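Local structure of periplasmic cell division protein (SufI) (Aquifex aeolicus, 6SYY) at residues N238-F250 with M364-I378. The protein is a multicopper oxidase of a hyperthermophile that probably oxidises its substrates while passing electrons through four copper ions to dioxygen. Residues are numbered along the deposited sequence; the frame is centred on the assembly and turned at random.
Sequences NPYMDVERKIYRF and MEFRVTKDSAYDKSI
D371 OD1 is gripped from opposite faces of its carboxylate plane, by R245 NH1 at 3.0 Å on the syn side and by the backbone N of S372 on the anti side. The salt bridge lies in the guanidinium plane, and R245 spends its other nitrogens, NE and NH2, on the carbonyls of A310 and R308. This clamp closes the end of a parallel β-strand pair, 239-244 with 364-370, in a cupredoxin-like domain of the multicopper oxidase fold, away from the copper sites. The register follows from backbone bonds whose donor alternates between the strands: E365 N to P239 O, M241 N to E365 O, R367 N to M241 O and V243 N to R367 O, the last 2.8 Å long. Between V243 and E244 the pairing slips by one residue, a β bulge: V243 O takes T369 N, whereas R245 N reaches K370 O.

On the face carrying Y240, D242 and R367, the R367 guanidinium lies flat on the tyrosine ring, planes 8° apart and CZ 3.6 Å from the ring centroid, which meets the criteria for a cation-pi stack. Y240 CG sits between its backbone N and carbonyl carbon (chi1 71°), which turns one face of the ring to the guanidinium. A nearly straight bond from R367 NE to E365 OE2, 2.7 Å long and in the guanidinium plane, fixes the rotation of that group; D242 OD1 adds a long salt bridge to NH1.

The other face is apolar. V243 CG1 touches F366 CD1, and F366 meets F250 obliquely, ring planes at 48°. Beyond the paired strands 239-244 and 364-370, Y374, its OH bonded to L192 O, receives K246 CB over one ring face, while I247 CD1 lies at the ring edge and touches I378 CG1 at 3.7 Å.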
loop_
_atom_site.group_PDB
_atom_site.type_symbol
_atom_site.label_atom_id
_atom_site.label_comp_id
_atom_site.label_asym_id
_atom_site.label_seq_id
_atom_site.Cartn_x
_atom_site.Cartn_y
_atom_site.Cartn_z
ATOM N N ASN A 238 4.754 -18.708 -7.516
ATOM C CA ASN A 238 5.480 -19.740 -6.786
ATOM C C ASN A 238 6.969 -19.399 -6.668
ATOM O O ASN A 238 7.824 -20.144 -7.155
ATOM C CB ASN A 238 5.288 -21.095 -7.455
ATOM C CG ASN A 238 5.777 -22.251 -6.597
ATOM O OD1 ASN A 238 5.900 -22.123 -5.378
ATOM N ND2 ASN A 238 6.056 -23.387 -7.232
ATOM N N PRO A 239 7.312 -18.275 -6.047
ATOM C CA PRO A 239 8.690 -17.784 -6.118
ATOM C C PRO A 239 9.613 -18.353 -5.045
ATOM O O PRO A 239 9.193 -18.812 -3.981
ATOM C CB PRO A 239 8.520 -16.268 -5.941
ATOM C CG PRO A 239 7.301 -16.131 -5.096
ATOM C CD PRO A 239 6.416 -17.318 -5.374
ATOM N N TYR A 240 10.903 -18.319 -5.363
ATOM C CA TYR A 240 11.970 -18.586 -4.415
ATOM C C TYR A 240 12.999 -17.470 -4.517
ATOM O O TYR A 240 13.103 -16.783 -5.536
ATOM C CB TYR A 240 12.654 -19.947 -4.668
ATOM C CG TYR A 240 13.512 -20.015 -5.926
ATOM C CD1 TYR A 240 14.832 -19.557 -5.929
ATOM C CD2 TYR A 240 13.011 -20.559 -7.104
ATOM C CE1 TYR A 240 15.617 -19.618 -7.079
ATOM C CE2 TYR A 240 13.791 -20.628 -8.257
ATOM C CZ TYR A 240 15.090 -20.155 -8.237
ATOM O OH TYR A 240 15.862 -20.224 -9.377
ATOM N N MET A 241 13.778 -17.309 -3.452
ATOM C CA MET A 241 14.943 -16.439 -3.489
ATOM C C MET A 241 16.043 -17.061 -2.647
ATOM O O MET A 241 15.790 -17.494 -1.519
ATOM C CB MET A 241 14.618 -15.031 -2.977
ATOM C CG MET A 241 15.827 -14.104 -2.878
ATOM S SD MET A 241 15.396 -12.412 -2.414
ATOM C CE MET A 241 17.024 -11.729 -2.116
ATOM N N ASP A 242 17.250 -17.118 -3.202
ATOM C CA ASP A 242 18.412 -17.498 -2.417
ATOM C C ASP A 242 18.833 -16.333 -1.536
ATOM O O ASP A 242 18.849 -15.177 -1.974
ATOM C CB ASP A 242 19.578 -17.904 -3.316
ATOM C CG ASP A 242 19.286 -19.139 -4.137
ATOM O OD1 ASP A 242 18.160 -19.671 -4.060
ATOM O OD2 ASP A 242 20.196 -19.580 -4.863
ATOM N N VAL A 243 19.165 -16.640 -0.285
ATOM C CA VAL A 243 19.634 -15.640 0.660
ATOM C C VAL A 243 20.914 -16.146 1.304
ATOM O O VAL A 243 21.222 -17.339 1.285
ATOM C CB VAL A 243 18.586 -15.313 1.746
ATOM C CG1 VAL A 243 17.287 -14.837 1.109
ATOM C CG2 VAL A 243 18.346 -16.523 2.628
ATOM N N GLU A 244 21.664 -15.213 1.873
ATOM C CA GLU A 244 22.833 -15.523 2.678
ATOM C C GLU A 244 22.495 -15.329 4.154
ATOM O O GLU A 244 21.453 -14.771 4.509
ATOM C CB GLU A 244 24.013 -14.640 2.264
ATOM C CG GLU A 244 24.098 -14.425 0.763
ATOM C CD GLU A 244 25.243 -13.517 0.366
ATOM O OE1 GLU A 244 26.147 -13.300 1.201
ATOM O OE2 GLU A 244 25.237 -13.016 -0.778
ATOM N N ARG A 245 23.386 -15.807 5.024
ATOM C CA ARG A 245 23.208 -15.612 6.464
ATOM C C ARG A 245 23.495 -14.143 6.771
ATOM O O ARG A 245 24.595 -13.748 7.166
ATOM C CB ARG A 245 24.095 -16.563 7.262
ATOM C CG ARG A 245 23.629 -18.016 7.196
ATOM C CD ARG A 245 24.403 -18.927 8.139
ATOM N NE ARG A 245 24.128 -18.637 9.544
ATOM C CZ ARG A 245 24.997 -18.077 10.381
ATOM N NH1 ARG A 245 26.208 -17.745 9.959
ATOM N NH2 ARG A 245 24.656 -17.855 11.643
ATOM N N LYS A 246 22.478 -13.315 6.552
ATOM C CA LYS A 246 22.591 -11.870 6.689
ATOM C C LYS A 246 21.249 -11.334 7.166
ATOM O O LYS A 246 20.247 -12.054 7.212
ATOM C CB LYS A 246 22.999 -11.196 5.362
ATOM C CG LYS A 246 24.412 -11.506 4.886
ATOM C CD LYS A 246 24.894 -10.526 3.821
ATOM C CE LYS A 246 24.296 -10.826 2.462
ATOM N NZ LYS A 246 24.851 -9.932 1.405
ATOM N N ILE A 247 21.232 -10.055 7.524
ATOM C CA ILE A 247 19.973 -9.353 7.735
ATOM C C ILE A 247 19.461 -8.860 6.391
ATOM O O ILE A 247 20.194 -8.211 5.634
ATOM C CB ILE A 247 20.147 -8.187 8.719
ATOM C CG1 ILE A 247 20.457 -8.715 10.124
ATOM C CG2 ILE A 247 18.899 -7.294 8.700
ATOM C CD1 ILE A 247 20.899 -7.641 11.104
ATOM N N TYR A 248 18.210 -9.187 6.081
ATOM C CA TYR A 248 17.532 -8.688 4.893
ATOM C C TYR A 248 16.391 -7.772 5.305
ATOM O O TYR A 248 15.688 -8.038 6.285
ATOM C CB TYR A 248 16.980 -9.829 4.035
ATOM C CG TYR A 248 18.016 -10.535 3.200
ATOM C CD1 TYR A 248 18.960 -11.365 3.790
ATOM C CD2 TYR A 248 18.046 -10.383 1.819
ATOM C CE1 TYR A 248 19.915 -12.016 3.031
ATOM C CE2 TYR A 248 18.996 -11.031 1.048
ATOM C CZ TYR A 248 19.929 -11.847 1.662
ATOM O OH TYR A 248 20.880 -12.500 0.911
ATOM N N ARG A 249 16.215 -6.693 4.559
ATOM C CA ARG A 249 15.040 -5.848 4.692
ATOM C C ARG A 249 14.066 -6.194 3.577
ATOM O O ARG A 249 14.442 -6.198 2.399
ATOM C CB ARG A 249 15.415 -4.370 4.629
ATOM C CG ARG A 249 14.221 -3.443 4.545
ATOM C CD ARG A 249 14.676 -2.011 4.528
ATOM N NE ARG A 249 13.568 -1.085 4.719
ATOM C CZ ARG A 249 13.732 0.200 5.005
ATOM N NH1 ARG A 249 14.959 0.694 5.135
ATOM N NH2 ARG A 249 12.679 0.989 5.162
ATOM N N PHE A 250 12.827 -6.497 3.945
ATOM C CA PHE A 250 11.771 -6.745 2.972
ATOM C C PHE A 250 10.694 -5.683 3.131
ATOM O O PHE A 250 10.164 -5.487 4.231
ATOM C CB PHE A 250 11.184 -8.146 3.133
ATOM C CG PHE A 250 12.184 -9.242 2.927
ATOM C CD1 PHE A 250 12.622 -9.564 1.652
ATOM C CD2 PHE A 250 12.694 -9.945 4.005
ATOM C CE1 PHE A 250 13.550 -10.570 1.457
ATOM C CE2 PHE A 250 13.621 -10.951 3.817
ATOM C CZ PHE A 250 14.050 -11.265 2.542
ATOM N N MET A 364 5.961 -17.735 -0.405
ATOM C CA MET A 364 7.293 -17.654 -0.982
ATOM C C MET A 364 8.247 -18.508 -0.154
ATOM O O MET A 364 8.014 -18.767 1.031
ATOM C CB MET A 364 7.758 -16.198 -1.038
ATOM C CG MET A 364 9.028 -15.966 -1.799
ATOM S SD MET A 364 9.532 -14.253 -1.638
ATOM C CE MET A 364 11.245 -14.402 -2.121
ATOM N N GLU A 365 9.328 -18.942 -0.796
ATOM C CA GLU A 365 10.335 -19.786 -0.169
ATOM C C GLU A 365 11.691 -19.099 -0.237
ATOM O O GLU A 365 12.105 -18.631 -1.303
ATOM C CB GLU A 365 10.393 -21.155 -0.851
ATOM C CG GLU A 365 11.705 -21.889 -0.693
ATOM C CD GLU A 365 11.772 -23.132 -1.557
ATOM O OE1 GLU A 365 10.757 -23.860 -1.621
ATOM O OE2 GLU A 365 12.829 -23.374 -2.182
ATOM N N PHE A 366 12.373 -19.030 0.902
ATOM C CA PHE A 366 13.740 -18.534 0.979
ATOM C C PHE A 366 14.683 -19.705 1.208
ATOM O O PHE A 366 14.427 -20.556 2.066
ATOM C CB PHE A 366 13.900 -17.512 2.105
ATOM C CG PHE A 366 13.121 -16.256 1.891
ATOM C CD1 PHE A 366 13.622 -15.247 1.085
ATOM C CD2 PHE A 366 11.890 -16.078 2.499
ATOM C CE1 PHE A 366 12.908 -14.084 0.888
ATOM C CE2 PHE A 366 11.167 -14.919 2.304
ATOM C CZ PHE A 366 11.679 -13.919 1.496
ATOM N N ARG A 367 15.767 -19.744 0.444
ATOM C CA ARG A 367 16.771 -20.793 0.549
ATOM C C ARG A 367 18.062 -20.147 1.029
ATOM O O ARG A 367 18.675 -19.360 0.301
ATOM C CB ARG A 367 16.974 -21.492 -0.792
ATOM C CG ARG A 367 15.686 -21.876 -1.501
ATOM C CD ARG A 367 15.892 -21.840 -3.005
ATOM N NE ARG A 367 14.879 -22.589 -3.737
ATOM C CZ ARG A 367 14.985 -22.906 -5.024
ATOM N NH1 ARG A 367 16.061 -22.536 -5.707
ATOM N NH2 ARG A 367 14.022 -23.594 -5.627
ATOM N N VAL A 368 18.462 -20.469 2.254
ATOM C CA VAL A 368 19.727 -20.004 2.808
ATOM C C VAL A 368 20.853 -20.813 2.176
ATOM O O VAL A 368 21.211 -21.889 2.667
ATOM C CB VAL A 368 19.732 -20.121 4.343
ATOM C CG1 VAL A 368 21.005 -19.533 4.924
ATOM C CG2 VAL A 368 18.514 -19.425 4.919
ATOM N N THR A 369 21.414 -20.304 1.080
ATOM C CA THR A 369 22.353 -21.074 0.274
ATOM C C THR A 369 23.816 -20.782 0.581
ATOM O O THR A 369 24.675 -21.607 0.247
ATOM C CB THR A 369 22.099 -20.820 -1.219
ATOM O OG1 THR A 369 22.108 -19.410 -1.474
ATOM C CG2 THR A 369 20.750 -21.396 -1.638
ATOM N N LYS A 370 24.122 -19.648 1.207
ATOM C CA LYS A 370 25.503 -19.240 1.418
ATOM C C LYS A 370 25.683 -18.695 2.823
ATOM O O LYS A 370 24.793 -18.025 3.359
ATOM C CB LYS A 370 25.939 -18.169 0.405
ATOM C CG LYS A 370 26.048 -18.660 -1.021
ATOM C CD LYS A 370 26.505 -17.542 -1.941
ATOM C CE LYS A 370 27.808 -16.933 -1.452
ATOM N NZ LYS A 370 28.310 -15.879 -2.375
ATOM N N ASP A 371 26.844 -18.974 3.408
ATOM C CA ASP A 371 27.253 -18.329 4.641
ATOM C C ASP A 371 27.803 -16.937 4.333
ATOM O O ASP A 371 28.028 -16.567 3.178
ATOM C CB ASP A 371 28.297 -19.176 5.368
ATOM C CG ASP A 371 28.232 -19.022 6.879
ATOM O OD1 ASP A 371 27.625 -18.040 7.358
ATOM O OD2 ASP A 371 28.794 -19.887 7.588
ATOM N N SER A 372 28.030 -16.159 5.387
ATOM C CA SER A 372 28.466 -14.781 5.217
ATOM C C SER A 372 29.195 -14.336 6.476
ATOM O O SER A 372 28.999 -14.893 7.561
ATOM C CB SER A 372 27.275 -13.860 4.917
ATOM O OG SER A 372 27.642 -12.494 4.971
ATOM N N ALA A 373 30.051 -13.324 6.312
ATOM C CA ALA A 373 30.748 -12.695 7.427
ATOM C C ALA A 373 29.985 -11.504 7.998
ATOM O O ALA A 373 30.579 -10.677 8.699
ATOM C CB ALA A 373 32.149 -12.260 6.995
ATOM N N TYR A 374 28.689 -11.407 7.711
ATOM C CA TYR A 374 27.870 -10.273 8.126
ATOM C C TYR A 374 27.805 -10.174 9.648
ATOM O O TYR A 374 27.366 -11.110 10.321
ATOM C CB TYR A 374 26.473 -10.441 7.536
ATOM C CG TYR A 374 25.560 -9.248 7.664
ATOM C CD1 TYR A 374 24.668 -9.143 8.723
ATOM C CD2 TYR A 374 25.563 -8.243 6.703
ATOM C CE1 TYR A 374 23.817 -8.061 8.833
ATOM C CE2 TYR A 374 24.716 -7.159 6.804
ATOM C CZ TYR A 374 23.846 -7.073 7.870
ATOM O OH TYR A 374 23.004 -5.993 7.975
ATOM N N ASP A 375 28.231 -9.029 10.188
ATOM C CA ASP A 375 28.310 -8.834 11.633
ATOM C C ASP A 375 27.498 -7.641 12.126
ATOM O O ASP A 375 27.669 -7.229 13.279
ATOM C CB ASP A 375 29.768 -8.673 12.069
ATOM C CG ASP A 375 30.578 -9.932 11.858
ATOM O OD1 ASP A 375 29.979 -11.029 11.871
ATOM O OD2 ASP A 375 31.811 -9.828 11.682
ATOM N N LYS A 376 26.622 -7.079 11.300
ATOM C CA LYS A 376 25.875 -5.900 11.711
ATOM C C LYS A 376 24.835 -6.264 12.768
ATOM O O LYS A 376 24.429 -7.420 12.914
ATOM C CB LYS A 376 25.194 -5.247 10.506
ATOM C CG LYS A 376 26.124 -4.981 9.323
ATOM C CD LYS A 376 27.219 -3.984 9.675
ATOM C CE LYS A 376 28.058 -3.626 8.453
ATOM N NZ LYS A 376 29.102 -2.607 8.762
ATOM N N SER A 377 24.409 -5.251 13.516
ATOM C CA SER A 377 23.411 -5.405 14.565
ATOM C C SER A 377 22.169 -4.601 14.213
ATOM O O SER A 377 22.264 -3.514 13.635
ATOM C CB SER A 377 23.948 -4.933 15.914
ATOM O OG SER A 377 25.176 -5.560 16.214
ATOM N N ILE A 378 21.008 -5.132 14.565
ATOM C CA ILE A 378 19.785 -4.337 14.421
ATOM C C ILE A 378 19.845 -3.164 15.393
ATOM O O ILE A 378 20.080 -3.376 16.597
ATOM C CB ILE A 378 18.555 -5.201 14.672
ATOM C CG1 ILE A 378 18.462 -6.291 13.609
ATOM C CG2 ILE A 378 17.300 -4.349 14.674
ATOM C CD1 ILE A 378 17.140 -7.001 13.601
#